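Side-chain contacts in NADH kinase POS5 (Saccharomyces cerevisiae, PDB 3AFO), which phosphorylates NADH and, with half the preference, NAD(+) using ATP, and is a key source of the cellular reductant NADPH: residues Val44-Lys49 with Thr64-Ser69; Pro71-Ile76 with Glu167-Arg172; Ile202-Gly207 with Ile282-Gly287; Gly207-Leu212 with Asn291-Asn296. All coordinates share one frame; numbering follows the deposited sequence. Where two conformers were deposited one is given.

Interaction 1 of 4, residues Val44-Lys49 with Thr64-Ser69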
# COMPACT_ATOMS: atom_id res chain seq x y z
N VAL A 44 33.32 30.86 4.35
CA VAL A 44 32.16 30.31 3.66
C VAL A 44 32.60 29.30 2.61
O VAL A 44 33.23 29.67 1.62
CB VAL A 44 31.31 31.44 3.03
CG1 VAL A 44 30.07 30.88 2.30
CG2 VAL A 44 30.86 32.44 4.12
N TYR A 45 32.27 28.03 2.84
CA TYR A 45 32.52 26.96 1.88
C TYR A 45 31.34 26.79 0.91
O TYR A 45 30.20 26.59 1.34
CB TYR A 45 32.82 25.65 2.61
CG TYR A 45 33.00 24.43 1.74
CD1 TYR A 45 33.78 24.46 0.59
CD2 TYR A 45 32.43 23.21 2.11
CE1 TYR A 45 33.96 23.33 -0.19
CE2 TYR A 45 32.61 22.07 1.33
CZ TYR A 45 33.37 22.14 0.19
OH TYR A 45 33.56 21.01 -0.59
N ILE A 46 31.63 26.86 -0.39
CA ILE A 46 30.58 26.81 -1.40
C ILE A 46 30.78 25.61 -2.31
O ILE A 46 31.87 25.41 -2.86
CB ILE A 46 30.53 28.10 -2.26
CG1 ILE A 46 30.57 29.35 -1.38
CG2 ILE A 46 29.26 28.12 -3.14
CD1 ILE A 46 30.92 30.61 -2.13
N THR A 47 29.73 24.81 -2.45
CA THR A 47 29.74 23.66 -3.34
C THR A 47 28.61 23.80 -4.36
O THR A 47 27.62 24.48 -4.10
CB THR A 47 29.54 22.34 -2.57
OG1 THR A 47 28.20 22.26 -2.07
CG2 THR A 47 30.49 22.26 -1.41
N LYS A 48 28.78 23.16 -5.51
CA LYS A 48 27.76 23.23 -6.56
C LYS A 48 27.57 21.89 -7.24
O LYS A 48 28.45 21.03 -7.22
CB LYS A 48 28.10 24.30 -7.60
CG LYS A 48 29.36 24.01 -8.42
CD LYS A 48 29.58 25.09 -9.48
CE LYS A 48 30.92 24.90 -10.20
NZ LYS A 48 31.05 23.57 -10.88
N LYS A 49 26.41 21.71 -7.85
CA LYS A 49 26.18 20.53 -8.66
C LYS A 49 27.11 20.63 -9.87
O LYS A 49 27.12 21.64 -10.58
CB LYS A 49 24.71 20.45 -9.09
CG LYS A 49 24.39 19.15 -9.84
CD LYS A 49 22.93 19.09 -10.21
CE LYS A 49 22.69 18.01 -11.24
NZ LYS A 49 21.44 18.33 -11.97
N THR A 64 31.24 36.77 -6.19
CA THR A 64 31.35 38.19 -6.57
C THR A 64 30.62 39.07 -5.54
O THR A 64 31.19 40.03 -5.01
CB THR A 64 30.87 38.43 -8.03
OG1 THR A 64 31.72 37.72 -8.93
CG2 THR A 64 30.88 39.93 -8.42
N HIS A 65 29.38 38.70 -5.22
CA HIS A 65 28.62 39.39 -4.19
C HIS A 65 29.31 39.42 -2.81
O HIS A 65 29.35 40.45 -2.16
CB HIS A 65 27.20 38.81 -4.07
CG HIS A 65 26.43 39.35 -2.91
ND1 HIS A 65 26.05 40.67 -2.81
CD2 HIS A 65 25.94 38.73 -1.80
CE1 HIS A 65 25.38 40.85 -1.69
NE2 HIS A 65 25.30 39.69 -1.06
N LEU A 66 29.83 38.27 -2.37
CA LEU A 66 30.53 38.21 -1.08
C LEU A 66 31.76 39.13 -1.07
O LEU A 66 31.98 39.87 -0.11
CB LEU A 66 30.94 36.77 -0.75
CG LEU A 66 29.78 35.75 -0.64
CD1 LEU A 66 30.31 34.36 -0.37
CD2 LEU A 66 28.79 36.20 0.45
N HIS A 67 32.53 39.07 -2.15
CA HIS A 67 33.74 39.86 -2.28
C HIS A 67 33.46 41.35 -2.39
O HIS A 67 34.25 42.16 -1.92
CB HIS A 67 34.57 39.40 -3.47
CG HIS A 67 35.29 38.11 -3.23
ND1 HIS A 67 35.91 37.42 -4.24
CD2 HIS A 67 35.48 37.38 -2.10
CE1 HIS A 67 36.46 36.32 -3.75
NE2 HIS A 67 36.21 36.28 -2.45
N GLU A 68 32.34 41.70 -3.01
CA GLU A 68 31.91 43.09 -3.09
C GLU A 68 31.38 43.61 -1.75
O GLU A 68 31.72 44.71 -1.34
CB GLU A 68 30.86 43.29 -4.19
CG GLU A 68 31.43 43.35 -5.61
CD GLU A 68 30.35 43.37 -6.69
OE1 GLU A 68 29.15 43.48 -6.36
OE2 GLU A 68 30.71 43.27 -7.89
N SER A 69 30.57 42.80 -1.06
CA SER A 69 29.77 43.33 0.06
C SER A 69 30.25 42.98 1.46
O SER A 69 29.89 43.66 2.42
CB SER A 69 28.31 42.90 -0.08
OG SER A 69 27.66 43.68 -1.06
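Where Leu66 meets Val44 and Ile46, methyl groups do all the touching, and no flat group of the two segments takes part. The Phe62 ring, one turn earlier in the same helix, packs on Ile46; the imidazole of His67, next after Leu66, meets the ring of His101 with the planes about 30° apart, and its ND1 is hydrogen-bonded to ND1 of that same residue. The contact itself comes down to one methyl of the helix set against two of the strand. Leu66 CD1 stands 4.2 Å from Ile46 CD1, and these two side chains reach toward each other tip to tip. The same Leu66 CD1 lies 4.4 Å from Val44 CG1, a looser approach. In Ile46, CG1 lies anti to the carbonyl carbon (chi1 -47°) and the chain then runs nearly straight (chi2 163°), which carries CD1 out to the helix. The backbones stay well apart, with Val44 CA 9.4 Å from Leu66 CA, so only the ends of the side chains bridge the gap. All three residues are buried, and the join is purely apolar packing.

This is the inside of a beta-alpha-beta crossover in the N-terminal domain of the NAD kinase family: strand 43-48, helix 53-69, then strand 74-76 beside the first and parallel to it. Ile46 also packs on Met59 and Ile63 of the helix and on Leu121 of strand 117-122, while Leu66 leans on Val75 of strand 74-76. Backbone hydrogen bonds join Val44 to strand 74-76, and Tyr45 to strand 117-122.

Interaction 2 of 4, residues Pro71-Ile76 with Glu167-Arg172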
# COMPACT_ATOMS: atom_id res chain seq x y z
N PRO A 71 33.85 42.28 2.99
CA PRO A 71 35.31 42.14 2.97
C PRO A 71 35.86 41.10 3.95
O PRO A 71 36.85 40.44 3.64
CB PRO A 71 35.83 43.54 3.35
CG PRO A 71 34.64 44.41 3.54
CD PRO A 71 33.43 43.69 3.02
N GLU A 72 35.22 40.94 5.11
CA GLU A 72 35.68 39.97 6.12
C GLU A 72 35.52 38.50 5.70
O GLU A 72 36.12 37.60 6.31
CB GLU A 72 34.98 40.24 7.46
CG GLU A 72 33.52 39.72 7.57
CD GLU A 72 32.47 40.70 7.03
OE1 GLU A 72 32.77 41.53 6.15
OE2 GLU A 72 31.32 40.62 7.51
N VAL A 73 34.73 38.26 4.65
CA VAL A 73 34.39 36.89 4.22
C VAL A 73 35.48 36.23 3.39
O VAL A 73 36.04 36.83 2.47
CB VAL A 73 33.01 36.84 3.50
CG1 VAL A 73 32.86 35.57 2.64
CG2 VAL A 73 31.89 36.92 4.53
N ASN A 74 35.78 34.98 3.73
CA ASN A 74 36.72 34.17 2.97
C ASN A 74 36.01 33.02 2.28
O ASN A 74 35.32 32.24 2.94
CB ASN A 74 37.82 33.64 3.89
CG ASN A 74 38.48 34.76 4.70
OD1 ASN A 74 38.96 35.74 4.14
ND2 ASN A 74 38.45 34.63 6.03
N VAL A 75 36.22 32.92 0.97
CA VAL A 75 35.55 31.93 0.11
C VAL A 75 36.40 30.67 -0.05
O VAL A 75 37.56 30.73 -0.51
CB VAL A 75 35.21 32.51 -1.29
CG1 VAL A 75 34.86 31.41 -2.29
CG2 VAL A 75 34.11 33.55 -1.20
N ILE A 76 35.82 29.53 0.31
CA ILE A 76 36.45 28.24 0.14
C ILE A 76 35.66 27.43 -0.90
O ILE A 76 34.43 27.37 -0.83
CB ILE A 76 36.46 27.44 1.46
CG1 ILE A 76 36.99 28.30 2.63
CG2 ILE A 76 37.25 26.17 1.29
CD1 ILE A 76 36.67 27.73 4.05
N GLU A 167 20.58 37.97 6.19
CA GLU A 167 19.90 37.51 7.42
C GLU A 167 20.77 36.52 8.19
O GLU A 167 20.83 36.56 9.43
CB GLU A 167 18.54 36.87 7.10
CG GLU A 167 17.49 37.83 6.54
CD GLU A 167 17.34 39.11 7.37
OE1 GLU A 167 17.02 39.02 8.58
OE2 GLU A 167 17.54 40.21 6.81
N VAL A 168 21.45 35.65 7.44
CA VAL A 168 22.29 34.62 8.03
C VAL A 168 23.47 35.26 8.77
O VAL A 168 23.65 35.02 9.96
CB VAL A 168 22.76 33.59 6.99
CG1 VAL A 168 23.83 32.66 7.58
CG2 VAL A 168 21.56 32.76 6.44
N ILE A 169 24.25 36.09 8.07
CA ILE A 169 25.45 36.69 8.64
C ILE A 169 25.15 37.65 9.81
O ILE A 169 25.95 37.78 10.73
CB ILE A 169 26.35 37.35 7.52
CG1 ILE A 169 27.72 37.77 8.07
CG2 ILE A 169 25.62 38.50 6.80
CD1 ILE A 169 28.81 37.88 6.99
N SER A 170 23.99 38.29 9.78
CA SER A 170 23.58 39.21 10.84
C SER A 170 22.96 38.51 12.05
O SER A 170 22.37 39.16 12.91
CB SER A 170 22.56 40.22 10.30
OG SER A 170 22.99 40.80 9.08
N SER A 171 23.10 37.19 12.12
CA SER A 171 22.52 36.37 13.21
C SER A 171 20.99 36.50 13.34
O SER A 171 20.46 36.41 14.45
CB SER A 171 23.21 36.67 14.55
OG SER A 171 24.58 36.32 14.52
N ARG A 172 20.29 36.68 12.22
CA ARG A 172 18.82 36.74 12.25
C ARG A 172 18.11 35.52 11.61
O ARG A 172 16.88 35.49 11.51
CB ARG A 172 18.30 38.03 11.61
CG ARG A 172 18.79 39.31 12.29
CD ARG A 172 18.04 40.52 11.76
NE ARG A 172 18.36 40.79 10.36
CZ ARG A 172 19.32 41.63 9.97
NH1 ARG A 172 20.05 42.27 10.87
NH2 ARG A 172 19.56 41.81 8.67
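Glu167 and Arg172 clasp each other at the end of the helix that sends Ile169 across to Glu72 and Val73: Arg172 NE bonds Glu167 OE1 at 2.8 Å, the shorter half of a two-nitrogen, side-on salt bridge. Arg172 NH2 donates to Glu167 OE2 at 3.2 Å. Both oxygens lie close to the guanidinium plane, yet each is met from above the carboxylate plane. The salt bridge spans a Schellman motif with Ser171, at positive phi, as C-prime residue: Arg172 N bonds Glu167 O, and Ser171 N bonds Val168 O. Ser170 CB lies over one guanidinium face, toward its rim.

The C-terminal end of helix 161-169 meets the loop leading into strand 74-76 of the parallel sheet in the N-terminal domain. Ile169 also touches Leu41 and Tyr70, while Val73 leans back on Val44 and Leu66. CG1 of Ile169 is anti to the backbone N (chi1 -170°), which extends CD1 toward the strand side. There it lies 4.1 Å from Val73 CG2. Glu72, bent at chi2, comes from the opposite direction and sets OE2 3.8 Å from the same CD1, a van der Waals contact.

Interaction 3 of 4, residues Ile202-Gly207 with Ile282-Gly287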
# COMPACT_ATOMS: atom_id res chain seq x y z
N ILE A 202 20.52 4.79 4.58
CA ILE A 202 21.46 3.72 4.35
C ILE A 202 20.64 2.60 3.72
O ILE A 202 19.60 2.21 4.28
CB ILE A 202 22.08 3.24 5.67
CG1 ILE A 202 22.90 4.39 6.28
CG2 ILE A 202 22.95 1.97 5.45
CD1 ILE A 202 22.81 4.51 7.80
N PHE A 203 21.08 2.09 2.58
CA PHE A 203 20.33 0.99 1.96
C PHE A 203 21.15 -0.11 1.33
O PHE A 203 22.30 0.10 0.93
CB PHE A 203 19.21 1.48 1.01
CG PHE A 203 19.68 2.30 -0.17
CD1 PHE A 203 20.01 1.68 -1.37
CD2 PHE A 203 19.72 3.67 -0.10
CE1 PHE A 203 20.42 2.45 -2.47
CE2 PHE A 203 20.13 4.44 -1.20
CZ PHE A 203 20.47 3.83 -2.38
N LEU A 204 20.55 -1.29 1.32
CA LEU A 204 21.11 -2.49 0.72
C LEU A 204 20.22 -2.83 -0.46
O LEU A 204 19.00 -2.71 -0.38
CB LEU A 204 21.12 -3.63 1.74
CG LEU A 204 22.05 -3.42 2.94
CD1 LEU A 204 21.75 -4.42 4.05
CD2 LEU A 204 23.52 -3.53 2.50
N HIS A 205 20.83 -3.24 -1.57
CA HIS A 205 20.07 -3.52 -2.78
C HIS A 205 20.79 -4.58 -3.62
O HIS A 205 22.02 -4.60 -3.66
CB HIS A 205 19.87 -2.25 -3.60
CG HIS A 205 18.71 -2.33 -4.55
ND1 HIS A 205 18.78 -3.03 -5.73
CD2 HIS A 205 17.46 -1.83 -4.48
CE1 HIS A 205 17.61 -2.95 -6.35
NE2 HIS A 205 16.80 -2.22 -5.62
N ARG A 206 20.02 -5.44 -4.28
CA ARG A 206 20.56 -6.48 -5.16
C ARG A 206 21.35 -5.89 -6.33
O ARG A 206 22.24 -6.54 -6.86
CB ARG A 206 19.45 -7.41 -5.66
CG ARG A 206 18.41 -6.73 -6.56
CD ARG A 206 17.39 -7.73 -7.11
NE ARG A 206 16.42 -7.08 -7.99
CZ ARG A 206 16.61 -6.81 -9.28
NH1 ARG A 206 17.75 -7.15 -9.88
NH2 ARG A 206 15.66 -6.20 -9.99
N GLY A 207 21.01 -4.66 -6.71
CA GLY A 207 21.73 -3.91 -7.74
C GLY A 207 21.84 -4.64 -9.06
O GLY A 207 20.83 -4.97 -9.68
N ILE A 282 20.48 -1.34 15.31
CA ILE A 282 20.05 -2.16 14.19
C ILE A 282 21.25 -2.86 13.61
O ILE A 282 22.28 -2.22 13.34
CB ILE A 282 19.36 -1.31 13.08
CG1 ILE A 282 18.17 -0.54 13.67
CG2 ILE A 282 18.92 -2.22 11.91
CD1 ILE A 282 17.57 0.54 12.76
N ARG A 283 21.14 -4.17 13.45
CA ARG A 283 22.16 -4.96 12.78
C ARG A 283 21.51 -5.74 11.65
O ARG A 283 20.47 -6.39 11.85
CB ARG A 283 22.86 -5.91 13.78
CG ARG A 283 23.89 -6.85 13.13
CD ARG A 283 24.65 -7.65 14.18
NE ARG A 283 23.81 -8.62 14.88
CZ ARG A 283 23.78 -9.92 14.61
NH1 ARG A 283 24.54 -10.42 13.64
NH2 ARG A 283 22.99 -10.72 15.30
N ILE A 284 22.13 -5.65 10.47
CA ILE A 284 21.70 -6.41 9.30
C ILE A 284 22.85 -7.26 8.73
O ILE A 284 23.89 -6.72 8.34
CB ILE A 284 21.07 -5.50 8.20
CG1 ILE A 284 19.88 -4.70 8.78
CG2 ILE A 284 20.65 -6.34 6.97
CD1 ILE A 284 19.20 -3.75 7.78
N LYS A 285 22.67 -8.57 8.74
CA LYS A 285 23.65 -9.50 8.22
C LYS A 285 23.20 -10.05 6.86
O LYS A 285 22.04 -10.43 6.68
CB LYS A 285 23.85 -10.65 9.20
CG LYS A 285 25.03 -11.58 8.88
CD LYS A 285 25.20 -12.59 10.02
CE LYS A 285 26.42 -13.49 9.81
NZ LYS A 285 26.48 -14.55 10.86
N ILE A 286 24.13 -10.05 5.90
CA ILE A 286 23.88 -10.58 4.56
C ILE A 286 23.88 -12.11 4.62
O ILE A 286 24.92 -12.72 4.92
CB ILE A 286 24.96 -10.09 3.54
CG1 ILE A 286 25.19 -8.57 3.65
CG2 ILE A 286 24.61 -10.53 2.12
CD1 ILE A 286 23.92 -7.68 3.46
N GLY A 287 22.72 -12.71 4.38
CA GLY A 287 22.58 -14.16 4.39
C GLY A 287 22.47 -14.74 2.99
O GLY A 287 22.73 -14.05 2.00
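Leu204 carries its whole contact with Ile284 and Ile286 at the far end of its side chain. CB and CG come within 4.5 Å of nothing on 282-287; they serve as the arm, with CG anti to the carbonyl carbon (chi1 -66°), and the branches do the work. CD1 is the busier one: it lies 3.7 Å from Ile284 CG2 and 4.0 Å from Ile286 CD1, wedged against both isoleucines. CD2 has a looser approach, 4.3 Å from Ile286 CD1.

The two partners are met differently. Leu204 and Ile284 slide past each other in opposite directions, whereas Leu204 and Ile286 reach toward each other tip to tip. The CB of Ile286 does not face Leu204; its bent chain (chi2 -57°) brings CD1 nearer.

These strands belong to different sheets of the C-terminal domain, 201-205 to a six-stranded antiparallel sheet and 282-286 to a larger antiparallel one, so the methyls meet in the buried layer between the sheets of the beta sandwich. Val299 touches both Leu204 and Ile286 in that layer, and Ile317 and Leu215 add to it from the larger sheet.

Past Leu204 the strand runs out into a turn held by an imidazole: Gly207 N donates to His205 ND1 at 2.9 Å, nearly straight and in the ring plane. That ring also meets His205 of the second subunit, their planes at about 45°. Next to it, Arg206 pairs with Asp230, touches the bound NADH and, through NH2, is hydrogen-bonded to Tyr243 OH of the second subunit.

Interaction 4 of 4, residues Gly207-Leu212 with Asn291-Asn296. With NAI (1,4-dihydronicotinamide adenine dinucleotide), chain F.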
# COMPACT_ATOMS: atom_id res chain seq x y z
N GLY A 207 21.01 -4.66 -6.71
CA GLY A 207 21.73 -3.91 -7.74
C GLY A 207 21.84 -4.64 -9.06
O GLY A 207 20.83 -4.97 -9.68
N ASN A 208 23.08 -4.92 -9.46
CA ASN A 208 23.36 -5.63 -10.72
C ASN A 208 22.95 -7.10 -10.73
O ASN A 208 22.73 -7.67 -11.80
CB ASN A 208 24.86 -5.55 -11.02
CG ASN A 208 25.15 -5.61 -12.49
OD1 ASN A 208 24.54 -4.89 -13.28
ND2 ASN A 208 26.10 -6.47 -12.88
N SER A 209 22.90 -7.71 -9.55
CA SER A 209 22.57 -9.12 -9.42
C SER A 209 21.08 -9.36 -9.73
O SER A 209 20.23 -8.57 -9.32
CB SER A 209 22.91 -9.59 -8.01
OG SER A 209 22.37 -10.86 -7.75
N PRO A 210 20.78 -10.45 -10.47
CA PRO A 210 19.38 -10.77 -10.81
C PRO A 210 18.65 -11.48 -9.67
O PRO A 210 17.43 -11.65 -9.74
CB PRO A 210 19.51 -11.70 -12.02
CG PRO A 210 20.86 -12.31 -11.90
CD PRO A 210 21.74 -11.32 -11.18
N HIS A 211 19.41 -11.91 -8.66
CA HIS A 211 18.85 -12.65 -7.54
C HIS A 211 18.54 -11.74 -6.37
O HIS A 211 19.17 -10.68 -6.19
CB HIS A 211 19.80 -13.75 -7.08
CG HIS A 211 20.45 -14.49 -8.22
ND1 HIS A 211 19.75 -15.34 -9.05
CD2 HIS A 211 21.73 -14.49 -8.66
CE1 HIS A 211 20.57 -15.83 -9.95
NE2 HIS A 211 21.78 -15.34 -9.74
N LEU A 212 17.58 -12.16 -5.56
CA LEU A 212 17.12 -11.36 -4.44
C LEU A 212 18.13 -11.45 -3.31
O LEU A 212 18.80 -12.47 -3.16
CB LEU A 212 15.73 -11.84 -3.99
CG LEU A 212 14.54 -11.46 -4.88
CD1 LEU A 212 14.52 -12.20 -6.23
CD2 LEU A 212 13.25 -11.71 -4.17
N ASN A 291 22.44 -23.70 -0.47
CA ASN A 291 22.91 -24.06 -1.81
C ASN A 291 22.30 -23.14 -2.88
O ASN A 291 21.08 -23.13 -3.11
CB ASN A 291 22.69 -25.55 -2.10
CG ASN A 291 23.61 -26.45 -1.28
OD1 ASN A 291 24.83 -26.47 -1.50
ND2 ASN A 291 23.04 -27.18 -0.33
N GLN A 292 23.16 -22.35 -3.52
CA GLN A 292 22.70 -21.13 -4.16
C GLN A 292 23.52 -20.66 -5.36
O GLN A 292 24.36 -21.39 -5.91
CB GLN A 292 22.63 -20.01 -3.09
CG GLN A 292 23.99 -19.53 -2.53
CD GLN A 292 24.73 -20.57 -1.69
OE1 GLN A 292 25.82 -21.03 -2.05
NE2 GLN A 292 24.14 -20.94 -0.55
N LYS A 293 23.23 -19.42 -5.76
CA LYS A 293 24.02 -18.60 -6.67
C LYS A 293 25.43 -18.32 -6.11
O LYS A 293 25.85 -18.96 -5.14
CB LYS A 293 23.28 -17.27 -6.88
CG LYS A 293 22.68 -16.70 -5.58
CD LYS A 293 22.81 -15.19 -5.48
CE LYS A 293 22.41 -14.72 -4.08
NZ LYS A 293 22.04 -13.28 -4.05
N PRO A 294 26.18 -17.37 -6.73
CA PRO A 294 27.36 -16.77 -6.08
C PRO A 294 27.08 -16.23 -4.66
O PRO A 294 25.94 -15.89 -4.34
CB PRO A 294 27.70 -15.60 -7.01
CG PRO A 294 27.26 -16.06 -8.37
CD PRO A 294 26.19 -17.11 -8.19
N VAL A 295 28.12 -16.16 -3.84
CA VAL A 295 28.01 -15.62 -2.48
C VAL A 295 28.73 -14.27 -2.35
O VAL A 295 28.68 -13.62 -1.30
CB VAL A 295 28.50 -16.63 -1.40
CG1 VAL A 295 27.47 -17.73 -1.20
CG2 VAL A 295 29.87 -17.21 -1.78
N ASN A 296 29.39 -13.85 -3.42
CA ASN A 296 30.09 -12.56 -3.45
C ASN A 296 29.34 -11.51 -4.25
O ASN A 296 28.63 -11.84 -5.20
CB ASN A 296 31.52 -12.74 -3.98
CG ASN A 296 32.52 -13.10 -2.89
OD1 ASN A 296 33.64 -12.57 -2.85
ND2 ASN A 296 32.13 -14.01 -1.99
PA NAI F . 14.47 -16.54 -8.65
O1A NAI F . 14.83 -17.81 -7.95
O2A NAI F . 15.62 -15.42 -8.61
O5B NAI F . 13.36 -15.71 -7.96
C5B NAI F . 12.09 -16.11 -8.07
C4B NAI F . 11.44 -16.02 -6.73
O4B NAI F . 10.13 -15.65 -7.17
C3B NAI F . 11.38 -17.46 -6.25
O3B NAI F . 10.98 -17.46 -4.88
C2B NAI F . 10.27 -18.01 -7.16
O2B NAI F . 9.63 -19.16 -6.60
C1B NAI F . 9.30 -16.83 -7.14
N9A NAI F . 8.43 -16.78 -8.34
C8A NAI F . 8.82 -16.86 -9.62
N7A NAI F . 7.75 -16.79 -10.41
C5A NAI F . 6.68 -16.65 -9.62
C6A NAI F . 5.32 -16.51 -9.86
N6A NAI F . 4.82 -16.49 -11.11
N1A NAI F . 4.50 -16.40 -8.80
C2A NAI F . 4.95 -16.40 -7.55
N3A NAI F . 6.24 -16.52 -7.29
C4A NAI F . 7.12 -16.65 -8.30
O3 NAI F . 14.20 -16.72 -10.28
PN NAI F . 13.09 -17.65 -10.96
O1N NAI F . 12.61 -18.68 -10.01
O2N NAI F . 13.67 -18.04 -12.26
O5D NAI F . 11.87 -16.60 -11.23
C5D NAI F . 12.10 -15.41 -12.01
C4D NAI F . 11.26 -14.26 -11.44
O4D NAI F . 11.97 -13.70 -10.32
C3D NAI F . 11.14 -13.05 -12.37
O3D NAI F . 10.15 -13.30 -13.37
C2D NAI F . 10.67 -11.96 -11.38
O2D NAI F . 9.23 -11.89 -11.35
C1D NAI F . 11.19 -12.49 -10.02
N1N NAI F . 11.96 -11.39 -9.40
C2N NAI F . 11.45 -10.83 -8.22
C3N NAI F . 12.10 -9.78 -7.59
C7N NAI F . 11.47 -9.21 -6.30
O7N NAI F . 11.98 -8.28 -5.67
N7N NAI F . 10.34 -9.80 -5.96
C4N NAI F . 13.28 -9.26 -8.14
C5N NAI F . 13.81 -9.82 -9.32
C6N NAI F . 13.16 -10.88 -9.95
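At the dihydronicotinamide end of the NADH pocket, which the second subunit completes, two loops of the C-terminal domain meet through His211 and Lys293. The lysine chain slides past the imidazole in the opposite direction. Lys293 CB sits over one face, 4.0 Å from the ring centroid and 27° off its normal, a CH-pi contact; farther along, Lys293 CD comes to 3.4 Å from His211 CD2. Pro210 CG lies over the other face, so both faces have a neighbour, each offset toward the rim. In Lys293, CG is squeezed between the backbone N and the carbonyl carbon (chi1 42°), and the bend at chi2 lays the chain along the histidine. Its NZ ends 3.5 Å from Leu212 O, a weak hydrogen bond. On the 207-212 side, Ser209 OG accepts from His211 N at 3.3 Å, an ST turn.

Leu212 turns its side chain to the ligand, CD1 3.7 Å from NADH C3N and CD2 3.7 Å from C7N. Thr241 and Asp201 of the second subunit are among the groups that hydrogen-bond the same NADH. Replacing Lys293 by an alanine removes the chain beyond CB, and would probably leave His211 CD2 without its CD neighbour and Leu212 O without its weak donor, so that the ring could turn more freely. The chemistry is mostly apolar, methylenes against an imidazole, and the long NZ bond suggests that the charge contributes only modestly here.

Following the chain, interaction 1 closes first, over a short loop that is mostly helix 53-69. Interaction 2 opens just after it, on the next strand, and spans 90 residues to bring the end of helix 161-169 back to strand 74-76. The two touch, through backbone pairing of strands 43-48 and 74-76, and both tie together the N-terminal domain. Interactions 3 and 4 come later, in the C-terminal domain, share Gly207 and cross, their segments alternating: one joins two sheets, the other the loops that follow those strands, and both touch the second subunit. About 39 Å separates the centres of interactions 1 and 3, on opposite sides of the chain's centre.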